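Local coordinates for protein 1-pyrroline-5-carboxylate dehydrogenase (Thermus thermophilus, PDB 1UZB) that probably catalyses the NAD-dependent oxidation of glutamate semialdehyde, the open form of 1-pyrroline-5-carboxylate, to glutamate, at residues E9-F14 / A131-A136; D140-Y145 / I189-I194; E4-E9 / A478-Q483. One frame throughout, in Å; residues are numbered along the deposited sequence.

In the fold
The three contacts pack the N-terminal tail and helix 188-199 on helix 128-149, and the tail on the 478-483 loop. Interactions 1 and 2 both use helix 128-149, and their centres lie about 15 Å apart. Interactions 1 and 3 share E9 on the tail, with centres about 13 Å apart. Interaction 3 joins the tail to a loop late in the chain, so both other contacts fall inside the loop it closes; interaction 1 closes before interaction 2 opens. Interactions 2 and 3, about 11 Å apart between centres, meet at D140, F141 and Y144. D140 bonds to E9 N and N8 ND2. The tail, helix 128-149 and the 478-483 loop therefore form one continuous packed region.

Interaction 1 of 3, residues E9-F14 / A131-A136; sequences EPIETF and ASADVA
The F14 ring meets S132 obliquely, with CE1 4.0 Å from S132 CB. One face of the ring lies over E12 CG, which sits 3.4 Å from the ring plane, above its centre. W128 adds an edge-to-face ring contact. The E12 chain reaches this place because CG is anti to the backbone N (chi1 -178°) and the chain then bends at chi2. The same bend brings OE2 back to the backbone, where its anti lone pair takes the N-H of F14 at 2.7 Å from N to OE2. A weak bond from T13 N reaches the same oxygen. The carboxylate so ties the side chain of E12 to the backbone just after it.

S132 is modelled in two conformers. In one, E12 N donates to S132 OG at 3.0 Å, with a bent N-H...O angle of 137°, and that hydroxyl also bonds to E117; both bonds are doubtful for the other conformer. E12 O is buried by the contact and has no partner in the model. I11 lies alongside the helix. Its CD1 is 3.9 Å from A133 CB, and its CG2 packs on A133 N. A136 CB is 3.8 Å from E9 O and also touches E9 CG. The E9 carboxylate forms salt bridges with K113 and R110 outside the contact.

The 9-14 loop runs along helix 128-149, just before helix 17-32. E12 and F14 touch both helix 17-32 and helix 113-124.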
# COMPACT_ATOMS: atom_id res chain seq x y z
N GLU A 9 9.75 3.37 26.01
CA GLU A 9 10.89 3.18 26.91
C GLU A 9 10.39 2.44 28.14
O GLU A 9 9.44 2.87 28.78
CB GLU A 9 11.45 4.55 27.31
CG GLU A 9 12.63 4.53 28.27
CD GLU A 9 13.92 4.05 27.63
OE1 GLU A 9 14.06 4.18 26.40
OE2 GLU A 9 14.80 3.56 28.37
N PRO A 10 11.02 1.30 28.49
CA PRO A 10 10.58 0.54 29.66
C PRO A 10 10.64 1.36 30.95
O PRO A 10 11.59 2.11 31.17
CB PRO A 10 11.56 -0.63 29.69
CG PRO A 10 11.84 -0.85 28.24
CD PRO A 10 12.04 0.56 27.73
N ILE A 11 9.62 1.21 31.79
CA ILE A 11 9.56 1.92 33.06
C ILE A 11 10.23 1.04 34.11
O ILE A 11 9.80 -0.08 34.36
CB ILE A 11 8.09 2.19 33.47
CG1 ILE A 11 7.42 3.07 32.42
CG2 ILE A 11 8.05 2.87 34.84
CD1 ILE A 11 5.94 3.31 32.66
N GLU A 12 11.29 1.56 34.72
CA GLU A 12 12.04 0.83 35.73
C GLU A 12 11.22 0.60 37.00
O GLU A 12 10.57 1.51 37.51
CB GLU A 12 13.32 1.58 36.07
CG GLU A 12 14.21 0.89 37.09
CD GLU A 12 14.61 -0.51 36.67
OE1 GLU A 12 15.27 -0.66 35.61
OE2 GLU A 12 14.27 -1.46 37.39
N THR A 13 11.26 -0.63 37.51
CA THR A 13 10.54 -1.01 38.72
C THR A 13 11.48 -1.11 39.92
O THR A 13 11.04 -1.17 41.06
CB THR A 13 9.84 -2.37 38.53
OG1 THR A 13 10.83 -3.37 38.24
CG2 THR A 13 8.83 -2.31 37.40
N PHE A 14 12.78 -1.13 39.64
CA PHE A 14 13.81 -1.21 40.67
C PHE A 14 13.71 -2.47 41.52
O PHE A 14 13.85 -2.43 42.74
CB PHE A 14 13.76 0.02 41.58
CG PHE A 14 13.84 1.32 40.83
CD1 PHE A 14 12.69 2.00 40.45
CD2 PHE A 14 15.08 1.84 40.46
CE1 PHE A 14 12.77 3.18 39.72
CE2 PHE A 14 15.17 3.02 39.73
CZ PHE A 14 14.01 3.69 39.35
N ALA A 131 8.78 8.58 39.25
CA ALA A 131 9.86 9.34 38.63
C ALA A 131 10.33 8.65 37.35
O ALA A 131 10.53 9.30 36.32
CB ALA A 131 11.03 9.49 39.60
N SER A 132 10.49 7.33 37.40
CA SER A 132 10.94 6.59 36.22
C SER A 132 9.93 6.69 35.08
O SER A 132 10.30 6.84 33.92
CB SER A 132 11.20 5.13 36.57
OG SER A 132 11.70 4.42 35.46
N ALA A 133 8.64 6.61 35.41
CA ALA A 133 7.61 6.70 34.39
C ALA A 133 7.63 8.07 33.70
O ALA A 133 7.42 8.17 32.50
CB ALA A 133 6.23 6.46 35.01
N ASP A 134 7.90 9.11 34.48
CA ASP A 134 7.95 10.49 33.99
C ASP A 134 9.07 10.62 32.95
O ASP A 134 8.84 11.05 31.82
CB ASP A 134 8.20 11.43 35.19
CG ASP A 134 8.01 12.90 34.85
OD1 ASP A 134 8.48 13.34 33.79
OD2 ASP A 134 7.41 13.62 35.68
N VAL A 135 10.29 10.24 33.33
CA VAL A 135 11.41 10.34 32.41
C VAL A 135 11.23 9.44 31.18
O VAL A 135 11.58 9.83 30.06
CB VAL A 135 12.74 9.99 33.12
CG1 VAL A 135 13.89 10.06 32.14
CG2 VAL A 135 12.97 10.96 34.28
N ALA A 136 10.67 8.25 31.38
CA ALA A 136 10.44 7.33 30.28
C ALA A 136 9.48 7.97 29.26
O ALA A 136 9.67 7.83 28.05
CB ALA A 136 9.86 6.02 30.80

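Interaction 2 of 3, residues D140-Y145 / I189-I194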
# COMPACT_ATOMS: atom_id res chain seq x y z
N ASP A 140 9.98 8.97 25.37
CA ASP A 140 8.98 8.54 24.39
C ASP A 140 8.52 9.69 23.50
O ASP A 140 8.39 9.51 22.29
CB ASP A 140 7.75 7.93 25.07
CG ASP A 140 8.00 6.53 25.62
OD1 ASP A 140 9.05 5.93 25.31
OD2 ASP A 140 7.13 6.03 26.36
N PHE A 141 8.25 10.85 24.08
CA PHE A 141 7.81 11.99 23.29
C PHE A 141 8.84 12.35 22.22
O PHE A 141 8.50 12.59 21.07
CB PHE A 141 7.57 13.22 24.17
CG PHE A 141 6.22 13.25 24.84
CD1 PHE A 141 6.13 13.54 26.20
CD2 PHE A 141 5.05 13.01 24.13
CE1 PHE A 141 4.89 13.61 26.83
CE2 PHE A 141 3.81 13.08 24.75
CZ PHE A 141 3.72 13.37 26.11
N ILE A 142 10.12 12.38 22.61
CA ILE A 142 11.17 12.72 21.66
C ILE A 142 11.26 11.69 20.54
O ILE A 142 11.29 12.05 19.36
CB ILE A 142 12.54 12.82 22.37
CG1 ILE A 142 12.48 13.86 23.49
CG2 ILE A 142 13.61 13.20 21.36
CD1 ILE A 142 13.72 13.88 24.37
N GLU A 143 11.29 10.41 20.90
CA GLU A 143 11.37 9.33 19.92
C GLU A 143 10.16 9.30 19.00
O GLU A 143 10.29 9.12 17.79
CB GLU A 143 11.49 7.98 20.63
CG GLU A 143 12.77 7.76 21.43
CD GLU A 143 13.97 7.43 20.55
OE1 GLU A 143 13.79 7.15 19.35
OE2 GLU A 143 15.11 7.43 21.08
N TYR A 144 8.98 9.49 19.58
CA TYR A 144 7.74 9.47 18.81
C TYR A 144 7.63 10.66 17.86
O TYR A 144 7.41 10.48 16.66
CB TYR A 144 6.53 9.45 19.75
CG TYR A 144 5.22 9.23 19.03
CD1 TYR A 144 4.74 7.94 18.76
CD2 TYR A 144 4.47 10.31 18.57
CE1 TYR A 144 3.56 7.75 18.05
CE2 TYR A 144 3.29 10.13 17.86
CZ TYR A 144 2.84 8.85 17.61
OH TYR A 144 1.67 8.68 16.91
N TYR A 145 7.78 11.87 18.38
CA TYR A 145 7.67 13.06 17.54
C TYR A 145 8.75 13.12 16.46
O TYR A 145 8.51 13.65 15.38
CB TYR A 145 7.68 14.32 18.41
CG TYR A 145 6.46 14.47 19.30
CD1 TYR A 145 6.55 15.14 20.52
CD2 TYR A 145 5.22 13.95 18.93
CE1 TYR A 145 5.44 15.28 21.36
CE2 TYR A 145 4.10 14.07 19.76
CZ TYR A 145 4.22 14.74 20.97
OH TYR A 145 3.13 14.84 21.82
N ILE A 189 5.98 16.17 30.24
CA ILE A 189 5.17 17.15 29.53
C ILE A 189 5.98 18.38 29.11
O ILE A 189 5.77 18.93 28.03
CB ILE A 189 3.95 17.54 30.38
CG1 ILE A 189 3.05 16.31 30.55
CG2 ILE A 189 3.16 18.67 29.72
CD1 ILE A 189 1.83 16.53 31.40
N PHE A 190 6.92 18.78 29.95
CA PHE A 190 7.81 19.89 29.64
C PHE A 190 8.50 19.57 28.31
O PHE A 190 8.51 20.37 27.38
CB PHE A 190 8.85 20.02 30.76
CG PHE A 190 9.84 21.13 30.58
CD1 PHE A 190 9.49 22.45 30.81
CD2 PHE A 190 11.15 20.84 30.21
CE1 PHE A 190 10.43 23.47 30.69
CE2 PHE A 190 12.10 21.86 30.09
CZ PHE A 190 11.74 23.18 30.33
N THR A 191 9.06 18.37 28.21
CA THR A 191 9.76 17.94 27.00
C THR A 191 8.84 17.80 25.79
O THR A 191 9.14 18.33 24.71
CB THR A 191 10.46 16.59 27.24
OG1 THR A 191 11.47 16.75 28.24
CG2 THR A 191 11.11 16.10 25.96
N GLY A 192 7.72 17.10 25.96
CA GLY A 192 6.80 16.90 24.85
C GLY A 192 6.26 18.19 24.25
O GLY A 192 6.20 18.34 23.02
N MET A 193 5.87 19.11 25.11
CA MET A 193 5.31 20.39 24.67
C MET A 193 6.30 21.24 23.89
O MET A 193 5.90 22.09 23.09
CB MET A 193 4.81 21.18 25.88
CG MET A 193 3.67 20.53 26.63
SD MET A 193 3.16 21.55 28.02
CE MET A 193 2.13 22.65 27.14
N ILE A 194 7.59 21.02 24.14
CA ILE A 194 8.65 21.76 23.47
C ILE A 194 9.10 21.08 22.17
O ILE A 194 9.11 21.71 21.11
CB ILE A 194 9.90 21.88 24.37
CG1 ILE A 194 9.59 22.74 25.60
CG2 ILE A 194 11.07 22.47 23.59
CD1 ILE A 194 10.70 22.76 26.62
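F141 and Y145 rest their rings on G192 of helix 188-199, and the contact begins at I189. I189 directs its CB away, so its backbone N is what approaches F141, loosely, 4.4 Å from CE1. T191 comes next. Its OG1 lies beside the backbone N (chi1 -63°), which leaves CG2 anti to that N and against I142, 3.6 Å from CG1. The two side chains cross at about a right angle. The T191 hydroxyl is bonded to V187 O, just before the helix.

G192 is the centre of the contact. F141 lays CB, CG and CD1 against its CA, with CD1 3.7 Å away. A side chain here would run into CD1 of F141. Y145 CE1 lies 3.6 Å from G192 O, oblique to the ring. The Y145 hydroxyl goes further, to G498 N.

The axes of the two segments are 9.0 Å apart at 20°, so the segments run nearly parallel. Helix 188-199 links strands 165-180 and 203-207, which pair in parallel. This is a beta-alpha-beta crossover, as in the Rossmann-type NAD-binding domain of aldehyde dehydrogenases.

Interaction 3 of 3, residues E4-E9 / A478-Q483; sequences EPFRNE and ALVGVQ
N8 reaches across to the 478-483 loop with its amide, and V480 O is its main target. From CB, which points toward the loop, the chain continues to CG, placed anti to the carbonyl carbon (chi1 -66°). CG lies 3.8 Å from V480 O. The OD1 branch comes to V482 CG2 at 3.6 Å. The ND2 branch donates to V480 O at 2.9 Å with an N-H...O angle of 163°. The bond uses a lone pair of that oxygen, in the carbonyl plane, and the oxygen lies close to the N8 amide plane. ND2 also packs on L479 CB and has a second partner in D140. Two bonds to ND2 therefore fix how the amide is turned. With an alanine here, V480 O and the D140 carboxylate would probably lose this donor, and a gap would open beside V482.

F6 adds its ring beside the same carbonyl, with CE2 3.7 Å from V480 O. Its CZ touches V480 CG1 at 4.1 Å. Within the loop, L479 N bonds to Q483 OE1 at 2.8 Å.

A second subunit also packs here: its V160 meets F6, its N167 bonds to Q483, and G481 makes backbone hydrogen bonds to it. Such a join of tail, loop and neighbouring chain is consistent with the oligomer interface of aldehyde dehydrogenases, where an extended arm of one subunit probably packs on another.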
# COMPACT_ATOMS: atom_id res chain seq x y z
N GLU A 4 14.67 2.11 13.81
CA GLU A 4 13.78 1.03 14.18
C GLU A 4 12.39 1.57 14.52
O GLU A 4 12.24 2.73 14.90
CB GLU A 4 14.33 0.27 15.39
CG GLU A 4 15.44 -0.71 15.04
CD GLU A 4 15.97 -1.43 16.26
OE1 GLU A 4 16.65 -2.47 16.08
OE2 GLU A 4 15.72 -0.96 17.39
N PRO A 5 11.36 0.73 14.38
CA PRO A 5 10.00 1.17 14.70
C PRO A 5 9.96 1.65 16.15
O PRO A 5 10.68 1.14 17.01
CB PRO A 5 9.17 -0.10 14.49
CG PRO A 5 9.91 -0.80 13.41
CD PRO A 5 11.36 -0.64 13.82
N PHE A 6 9.11 2.64 16.41
CA PHE A 6 8.96 3.18 17.75
C PHE A 6 8.54 2.12 18.75
O PHE A 6 7.70 1.27 18.46
CB PHE A 6 7.90 4.28 17.75
CG PHE A 6 7.54 4.77 19.12
CD1 PHE A 6 8.26 5.79 19.73
CD2 PHE A 6 6.48 4.19 19.82
CE1 PHE A 6 7.95 6.21 21.02
CE2 PHE A 6 6.16 4.60 21.10
CZ PHE A 6 6.89 5.61 21.71
N ARG A 7 9.15 2.18 19.93
CA ARG A 7 8.82 1.29 21.04
C ARG A 7 8.88 2.17 22.28
O ARG A 7 9.71 3.07 22.37
CB ARG A 7 9.84 0.15 21.19
CG ARG A 7 9.96 -0.77 19.98
CD ARG A 7 10.43 -2.16 20.40
NE ARG A 7 11.68 -2.13 21.16
CZ ARG A 7 12.87 -1.88 20.63
NH1 ARG A 7 12.99 -1.63 19.33
NH2 ARG A 7 13.95 -1.88 21.40
N ASN A 8 7.99 1.93 23.24
CA ASN A 8 8.01 2.72 24.47
C ASN A 8 9.20 2.36 25.35
O ASN A 8 9.61 1.20 25.42
CB ASN A 8 6.71 2.51 25.26
CG ASN A 8 5.49 3.05 24.54
OD1 ASN A 8 4.84 2.33 23.78
ND2 ASN A 8 5.19 4.32 24.77
N GLU A 9 9.75 3.37 26.01
CA GLU A 9 10.89 3.18 26.91
C GLU A 9 10.39 2.44 28.14
O GLU A 9 9.44 2.87 28.78
CB GLU A 9 11.45 4.55 27.31
CG GLU A 9 12.63 4.53 28.27
CD GLU A 9 13.92 4.05 27.63
OE1 GLU A 9 14.06 4.18 26.40
OE2 GLU A 9 14.80 3.56 28.37
N ALA A 478 -1.10 7.20 30.64
CA ALA A 478 -1.26 7.03 29.20
C ALA A 478 0.12 6.96 28.56
O ALA A 478 0.99 7.78 28.84
CB ALA A 478 -2.05 8.20 28.62
N LEU A 479 0.32 5.97 27.69
CA LEU A 479 1.60 5.80 27.02
C LEU A 479 1.64 6.48 25.67
O LEU A 479 0.70 6.38 24.88
CB LEU A 479 1.90 4.31 26.84
CG LEU A 479 2.13 3.51 28.12
CD1 LEU A 479 2.23 2.03 27.79
CD2 LEU A 479 3.40 3.99 28.80
N VAL A 480 2.73 7.19 25.41
CA VAL A 480 2.93 7.87 24.15
C VAL A 480 2.76 6.87 23.00
O VAL A 480 3.25 5.74 23.07
CB VAL A 480 4.35 8.49 24.09
CG1 VAL A 480 4.68 8.95 22.67
CG2 VAL A 480 4.44 9.66 25.05
N GLY A 481 2.02 7.28 21.98
CA GLY A 481 1.80 6.42 20.82
C GLY A 481 0.66 5.43 20.96
O GLY A 481 -0.11 5.21 20.02
N VAL A 482 0.54 4.83 22.14
CA VAL A 482 -0.49 3.83 22.42
C VAL A 482 -1.84 4.47 22.72
O VAL A 482 -2.87 4.07 22.17
CB VAL A 482 -0.10 2.97 23.65
CG1 VAL A 482 -1.15 1.89 23.88
CG2 VAL A 482 1.27 2.35 23.44
N GLN A 483 -1.81 5.48 23.58
CA GLN A 483 -3.02 6.18 23.99
C GLN A 483 -2.95 7.69 23.80
O GLN A 483 -2.52 8.42 24.71
CB GLN A 483 -3.32 5.87 25.46
CG GLN A 483 -3.74 4.42 25.72
CD GLN A 483 -2.78 3.67 26.63
OE1 GLN A 483 -1.89 4.25 27.26
NE2 GLN A 483 -2.98 2.36 26.73